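Long-range contacts in Phenylalanine/tyrosine ammonia-lyase (Rhodosporidium toruloides, PDB 1Y2M), which catalyses the non-oxidative deamination of L-phenylalanine and L-tyrosine to trans-cinnamate and p-coumarate, working as a homotetramer built as a dimer of dimers: residues D57-L62 / G79-V84; L195-T200 / F253-V258. All coordinates share one frame; numbering follows the deposited sequence.

Contact 1 of 2, residues D57-L62 / G79-V84; sequences DSTLEL and GRPVRV
Arg80 reaches across to Ser58, its NE giving a 2.9 Å hydrogen bond to Ser58 O, which lies almost in the guanidinium plane. CG stands anti to the backbone N (chi1 -172°), and the chain runs on extended to NE. Arginine suits the place because NH2 donates to a water that in turn donates to Thr59 O and is hydrogen-bonded to Ser58 OG, while NH1 forms a salt bridge with Asp71 OD1 and a hydrogen bond with Ser74 OG, both of helix 69-77. Leu60 CB sits 3.6 Å above the centre of one guanidinium face. An alanine in place of Arg80 would probably leave Ser58 O, the bridging water and the carboxylate of Asp71 without their arginine partner. Beyond Arg80 along the chain, strands 60-62 and 82-84 run parallel, the two strands of a beta-alpha-beta unit whose crossover contains helix 69-77. The backbone ladder alternates: Leu60 N donates to Pro81 O (2.8 Å), Arg83 N to Leu60 O (2.9 Å), and Leu62 N to Arg83 O (2.8 Å). Leu60, Leu62 and Val82 share one face, branched and apolar as suits a buried layer; Leu62 CD1 presses on Val82 CG1 at a tight 3.5 Å. Glu61 and Arg83, both exposed and charged, lie on the other face, where Glu61 OE2 accepts from Asp86 N.

Contact 2 of 2, residues L195-T200 / F253-V258; sequences LNHGIT and FNLEPV
His197 and Phe253 have matching first torsions, CG anti to the carbonyl carbon in each (chi1 -68° and -64°), and the two side chains pass alongside one another, running opposite ways. His197 CB comes to lie over the phenylalanine face, a CH-pi contact 4.2 Å from the ring centroid, while Phe253 CB lies over one face of the imidazole, offset toward its rim. The two rings meet obliquely, with planes at 41°, and the closest approach is His197 ND1 to Phe253 CD1 at 3.5 Å. Both segments contain a Schellman motif that ends a helix: at Gly198, whose positive phi a glycine adopts readily, for helix 185-197, and at Asn254, also with positive phi, for helix 246-252. Past these turns Ile199 and Leu255 point their side chains at one another, tip to tip, with Ile199 CD1 3.6 Å from Leu255 CD1. The same Ile199 CD1 also touches Phe253 CD2 at 3.9 Å. The branched, apolar ends of isoleucine and leucine suit this methyl-to-methyl contact. Leu255 CD2 approaches His197 CD2 at 3.9 Å, lying obliquely to the ring. Outside the two segments, Ile199 also packs on Val233 and Val235 of strand 232-237, and Leu255 on Phe194 and Met250.

Contacts 1 and 2 lie with their centres about 15 Å apart, on the same side of the chain's centre. Both are partly buried, but contact 2 is the more peripheral, its centre about 34 Å from the chain's centre against about 27 Å; one of its four touching residues is buried, four of eleven in contact 1. Helix 185-197 joins them: near its C-terminal end Asn196 ND2 probably hydrogen-bonds Val82 O, and Leu195 packs on Val82, while His197, the next residue after Asn196, packs in contact 2. Contact 1 pairs two strands, so backbone hydrogen bonds and an arginine network dominate. Contact 2 joins two helix-ending turns through aromatic and methyl packing, without hydrogen bonds between its segments.

Contact 1 of 2, residues D57-L62 / G79-V84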
loop_
_atom_site.group_PDB
_atom_site.type_symbol
_atom_site.label_atom_id
_atom_site.label_comp_id
_atom_site.label_asym_id
_atom_site.label_seq_id
_atom_site.Cartn_x
_atom_site.Cartn_y
_atom_site.Cartn_z
ATOM N N ASP B 57 -0.939 -42.598 2.216
ATOM C CA ASP B 57 -1.489 -43.782 2.881
ATOM C C ASP B 57 -0.588 -44.228 4.025
ATOM O O ASP B 57 -1.070 -44.605 5.106
ATOM C CB ASP B 57 -1.649 -44.915 1.847
ATOM C CG ASP B 57 -0.351 -45.180 1.051
ATOM O OD1 ASP B 57 0.442 -44.219 0.820
ATOM O OD2 ASP B 57 -0.110 -46.348 0.661
ATOM N N SER B 58 0.724 -44.219 3.795
ATOM C CA SER B 58 1.649 -44.745 4.776
ATOM C C SER B 58 1.932 -43.686 5.817
ATOM O O SER B 58 1.769 -42.494 5.584
ATOM C CB SER B 58 2.947 -45.189 4.122
ATOM O OG SER B 58 3.555 -44.108 3.463
ATOM N N THR B 59 2.329 -44.138 6.988
ATOM C CA THR B 59 2.386 -43.230 8.099
ATOM C C THR B 59 3.560 -42.283 7.989
ATOM O O THR B 59 4.704 -42.686 7.710
ATOM C CB THR B 59 2.472 -44.017 9.412
ATOM O OG1 THR B 59 1.312 -44.853 9.518
ATOM C CG2 THR B 59 2.537 -43.062 10.627
ATOM N N LEU B 60 3.267 -41.024 8.280
ATOM C CA LEU B 60 4.291 -39.995 8.370
ATOM C C LEU B 60 4.893 -40.078 9.747
ATOM O O LEU B 60 4.230 -39.761 10.728
ATOM C CB LEU B 60 3.685 -38.622 8.124
ATOM C CG LEU B 60 4.616 -37.425 8.309
ATOM C CD1 LEU B 60 5.870 -37.502 7.397
ATOM C CD2 LEU B 60 3.870 -36.098 8.082
ATOM N N GLU B 61 6.146 -40.506 9.802
ATOM C CA GLU B 61 6.899 -40.637 11.031
ATOM C C GLU B 61 7.704 -39.379 11.318
ATOM O O GLU B 61 8.577 -38.991 10.543
ATOM C CB GLU B 61 7.841 -41.843 10.951
ATOM C CG GLU B 61 7.128 -43.164 11.209
ATOM C CD GLU B 61 8.098 -44.310 11.539
ATOM O OE1 GLU B 61 8.829 -44.672 10.598
ATOM O OE2 GLU B 61 8.126 -44.828 12.702
ATOM N N LEU B 62 7.376 -38.714 12.408
ATOM C CA LEU B 62 7.996 -37.441 12.770
ATOM C C LEU B 62 9.205 -37.657 13.678
ATOM O O LEU B 62 9.111 -38.311 14.723
ATOM C CB LEU B 62 6.986 -36.558 13.495
ATOM C CG LEU B 62 5.766 -36.212 12.672
ATOM C CD1 LEU B 62 4.789 -35.375 13.486
ATOM C CD2 LEU B 62 6.170 -35.530 11.364
ATOM N N GLY B 79 -5.330 -36.524 4.762
ATOM C CA GLY B 79 -5.618 -37.487 5.813
ATOM C C GLY B 79 -4.545 -38.510 6.113
ATOM O O GLY B 79 -4.828 -39.559 6.699
ATOM N N ARG B 80 -3.303 -38.211 5.769
ATOM C CA ARG B 80 -2.231 -39.144 6.021
ATOM C C ARG B 80 -2.028 -39.379 7.492
ATOM O O ARG B 80 -2.029 -38.403 8.258
ATOM C CB ARG B 80 -0.930 -38.593 5.500
ATOM C CG ARG B 80 0.201 -39.605 5.558
ATOM C CD ARG B 80 1.356 -38.973 4.912
ATOM N NE ARG B 80 2.536 -39.835 4.859
ATOM C CZ ARG B 80 3.717 -39.381 4.469
ATOM N NH1 ARG B 80 3.841 -38.108 4.048
ATOM N NH2 ARG B 80 4.759 -40.191 4.478
ATOM N N PRO B 81 -1.871 -40.644 7.910
ATOM C CA PRO B 81 -1.634 -40.899 9.332
ATOM C C PRO B 81 -0.310 -40.286 9.772
ATOM O O PRO B 81 0.629 -40.253 8.985
ATOM C CB PRO B 81 -1.536 -42.417 9.418
ATOM C CG PRO B 81 -2.194 -42.919 8.215
ATOM C CD PRO B 81 -1.949 -41.897 7.149
ATOM N N VAL B 82 -0.217 -39.865 11.023
ATOM C CA VAL B 82 0.969 -39.191 11.538
ATOM C C VAL B 82 1.298 -39.815 12.888
ATOM O O VAL B 82 0.395 -40.065 13.703
ATOM C CB VAL B 82 0.730 -37.664 11.679
ATOM C CG1 VAL B 82 1.904 -36.961 12.329
ATOM C CG2 VAL B 82 0.395 -37.054 10.355
ATOM N N ARG B 83 2.573 -40.105 13.121
ATOM C CA ARG B 83 3.025 -40.518 14.445
ATOM C C ARG B 83 4.451 -40.029 14.743
ATOM O O ARG B 83 5.255 -39.801 13.847
ATOM C CB ARG B 83 2.971 -42.064 14.570
ATOM C CG ARG B 83 1.552 -42.657 14.664
ATOM C CD ARG B 83 1.546 -44.187 14.488
ATOM N NE ARG B 83 0.664 -44.908 15.414
ATOM C CZ ARG B 83 0.914 -45.090 16.717
ATOM N NH1 ARG B 83 2.002 -44.565 17.284
ATOM N NH2 ARG B 83 0.059 -45.780 17.474
ATOM N N VAL B 84 4.758 -39.878 16.015
ATOM C CA VAL B 84 6.146 -39.731 16.423
ATOM C C VAL B 84 6.882 -41.000 16.047
ATOM O O VAL B 84 6.446 -42.092 16.339
ATOM C CB VAL B 84 6.280 -39.487 17.934
ATOM C CG1 VAL B 84 7.735 -39.448 18.332
ATOM C CG2 VAL B 84 5.581 -38.204 18.323
HETATM O O HOH W 1 5.255 -42.885 5.116
#

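Contact 2 of 2, residues L195-T200 / F253-V258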
loop_
_atom_site.group_PDB
_atom_site.type_symbol
_atom_site.label_atom_id
_atom_site.label_comp_id
_atom_site.label_asym_id
_atom_site.label_seq_id
_atom_site.Cartn_x
_atom_site.Cartn_y
_atom_site.Cartn_z
ATOM N N LEU B 195 -5.039 -36.004 15.125
ATOM C CA LEU B 195 -4.861 -36.104 13.684
ATOM C C LEU B 195 -5.441 -37.408 13.116
ATOM O O LEU B 195 -6.131 -37.395 12.116
ATOM C CB LEU B 195 -3.361 -35.983 13.287
ATOM C CG LEU B 195 -2.793 -34.541 13.417
ATOM C CD1 LEU B 195 -1.275 -34.566 13.496
ATOM C CD2 LEU B 195 -3.243 -33.669 12.271
ATOM N N ASN B 196 -5.107 -38.516 13.743
ATOM C CA ASN B 196 -5.370 -39.826 13.159
ATOM C C ASN B 196 -6.818 -40.217 13.294
ATOM O O ASN B 196 -7.274 -41.080 12.572
ATOM C CB ASN B 196 -4.438 -40.872 13.734
ATOM C CG ASN B 196 -2.985 -40.579 13.403
ATOM O OD1 ASN B 196 -2.700 -39.934 12.398
ATOM N ND2 ASN B 196 -2.068 -41.058 14.236
ATOM N N HIS B 197 -7.515 -39.581 14.225
ATOM C CA HIS B 197 -8.964 -39.778 14.395
ATOM C C HIS B 197 -9.785 -38.620 13.790
ATOM O O HIS B 197 -11.002 -38.610 13.918
ATOM C CB HIS B 197 -9.307 -39.939 15.874
ATOM C CG HIS B 197 -8.777 -41.203 16.478
ATOM N ND1 HIS B 197 -9.212 -42.444 16.078
ATOM C CD2 HIS B 197 -7.817 -41.421 17.405
ATOM C CE1 HIS B 197 -8.562 -43.375 16.763
ATOM N NE2 HIS B 197 -7.705 -42.781 17.571
ATOM N N GLY B 198 -9.146 -37.678 13.097
ATOM C CA GLY B 198 -9.854 -36.619 12.426
ATOM C C GLY B 198 -10.603 -35.693 13.359
ATOM O O GLY B 198 -11.716 -35.198 13.020
ATOM N N ILE B 199 -10.001 -35.428 14.512
ATOM C CA ILE B 199 -10.540 -34.433 15.479
ATOM C C ILE B 199 -9.754 -33.148 15.256
ATOM O O ILE B 199 -8.542 -33.156 15.400
ATOM C CB ILE B 199 -10.347 -34.901 16.911
ATOM C CG1 ILE B 199 -11.065 -36.231 17.148
ATOM C CG2 ILE B 199 -10.874 -33.809 17.846
ATOM C CD1 ILE B 199 -10.708 -36.857 18.456
ATOM N N THR B 200 -10.418 -32.069 14.855
ATOM C CA THR B 200 -9.738 -30.831 14.489
ATOM C C THR B 200 -10.343 -29.693 15.308
ATOM O O THR B 200 -11.550 -29.411 15.224
ATOM C CB THR B 200 -9.870 -30.476 12.988
ATOM O OG1 THR B 200 -9.525 -31.580 12.152
ATOM C CG2 THR B 200 -8.936 -29.336 12.646
ATOM N N PHE B 253 -13.802 -41.517 20.795
ATOM C CA PHE B 253 -12.619 -42.221 20.311
ATOM C C PHE B 253 -11.817 -42.877 21.415
ATOM O O PHE B 253 -10.748 -43.383 21.148
ATOM C CB PHE B 253 -11.796 -41.246 19.433
ATOM C CG PHE B 253 -12.537 -40.819 18.199
ATOM C CD1 PHE B 253 -12.501 -41.602 17.074
ATOM C CD2 PHE B 253 -13.367 -39.731 18.215
ATOM C CE1 PHE B 253 -13.212 -41.277 15.978
ATOM C CE2 PHE B 253 -14.092 -39.384 17.105
ATOM C CZ PHE B 253 -14.015 -40.159 15.975
ATOM N N ASN B 254 -12.367 -42.945 22.637
ATOM C CA ASN B 254 -11.666 -43.388 23.858
ATOM C C ASN B 254 -10.272 -42.767 24.083
ATOM O O ASN B 254 -9.343 -43.422 24.567
ATOM C CB ASN B 254 -11.618 -44.933 24.031
ATOM C CG ASN B 254 -11.428 -45.364 25.539
ATOM O OD1 ASN B 254 -11.847 -44.651 26.472
ATOM N ND2 ASN B 254 -10.785 -46.521 25.761
ATOM N N LEU B 255 -10.166 -41.475 23.796
ATOM C CA LEU B 255 -8.936 -40.736 24.012
ATOM C C LEU B 255 -9.010 -40.056 25.371
ATOM O O LEU B 255 -10.068 -39.560 25.762
ATOM C CB LEU B 255 -8.774 -39.674 22.918
ATOM C CG LEU B 255 -8.761 -40.171 21.479
ATOM C CD1 LEU B 255 -8.640 -38.998 20.509
ATOM C CD2 LEU B 255 -7.618 -41.163 21.282
ATOM N N GLU B 256 -7.890 -40.023 26.075
ATOM C CA GLU B 256 -7.821 -39.398 27.379
ATOM C C GLU B 256 -7.283 -37.976 27.294
ATOM O O GLU B 256 -6.228 -37.765 26.735
ATOM C CB GLU B 256 -6.884 -40.182 28.281
ATOM C CG GLU B 256 -6.705 -39.550 29.639
ATOM C CD GLU B 256 -6.119 -40.491 30.658
ATOM O OE1 GLU B 256 -6.257 -41.714 30.466
ATOM O OE2 GLU B 256 -5.531 -40.000 31.644
ATOM N N PRO B 257 -8.000 -37.000 27.896
ATOM C CA PRO B 257 -7.476 -35.624 28.039
ATOM C C PRO B 257 -6.151 -35.637 28.761
ATOM O O PRO B 257 -5.984 -36.414 29.709
ATOM C CB PRO B 257 -8.515 -34.933 28.919
ATOM C CG PRO B 257 -9.773 -35.704 28.674
ATOM C CD PRO B 257 -9.364 -37.130 28.422
ATOM N N VAL B 258 -5.221 -34.822 28.303
ATOM C CA VAL B 258 -3.961 -34.632 29.014
ATOM C C VAL B 258 -4.106 -33.537 30.046
ATOM O O VAL B 258 -4.943 -32.640 29.888
ATOM C CB VAL B 258 -2.786 -34.266 28.066
ATOM C CG1 VAL B 258 -2.455 -35.453 27.172
ATOM C CG2 VAL B 258 -3.079 -33.071 27.267
#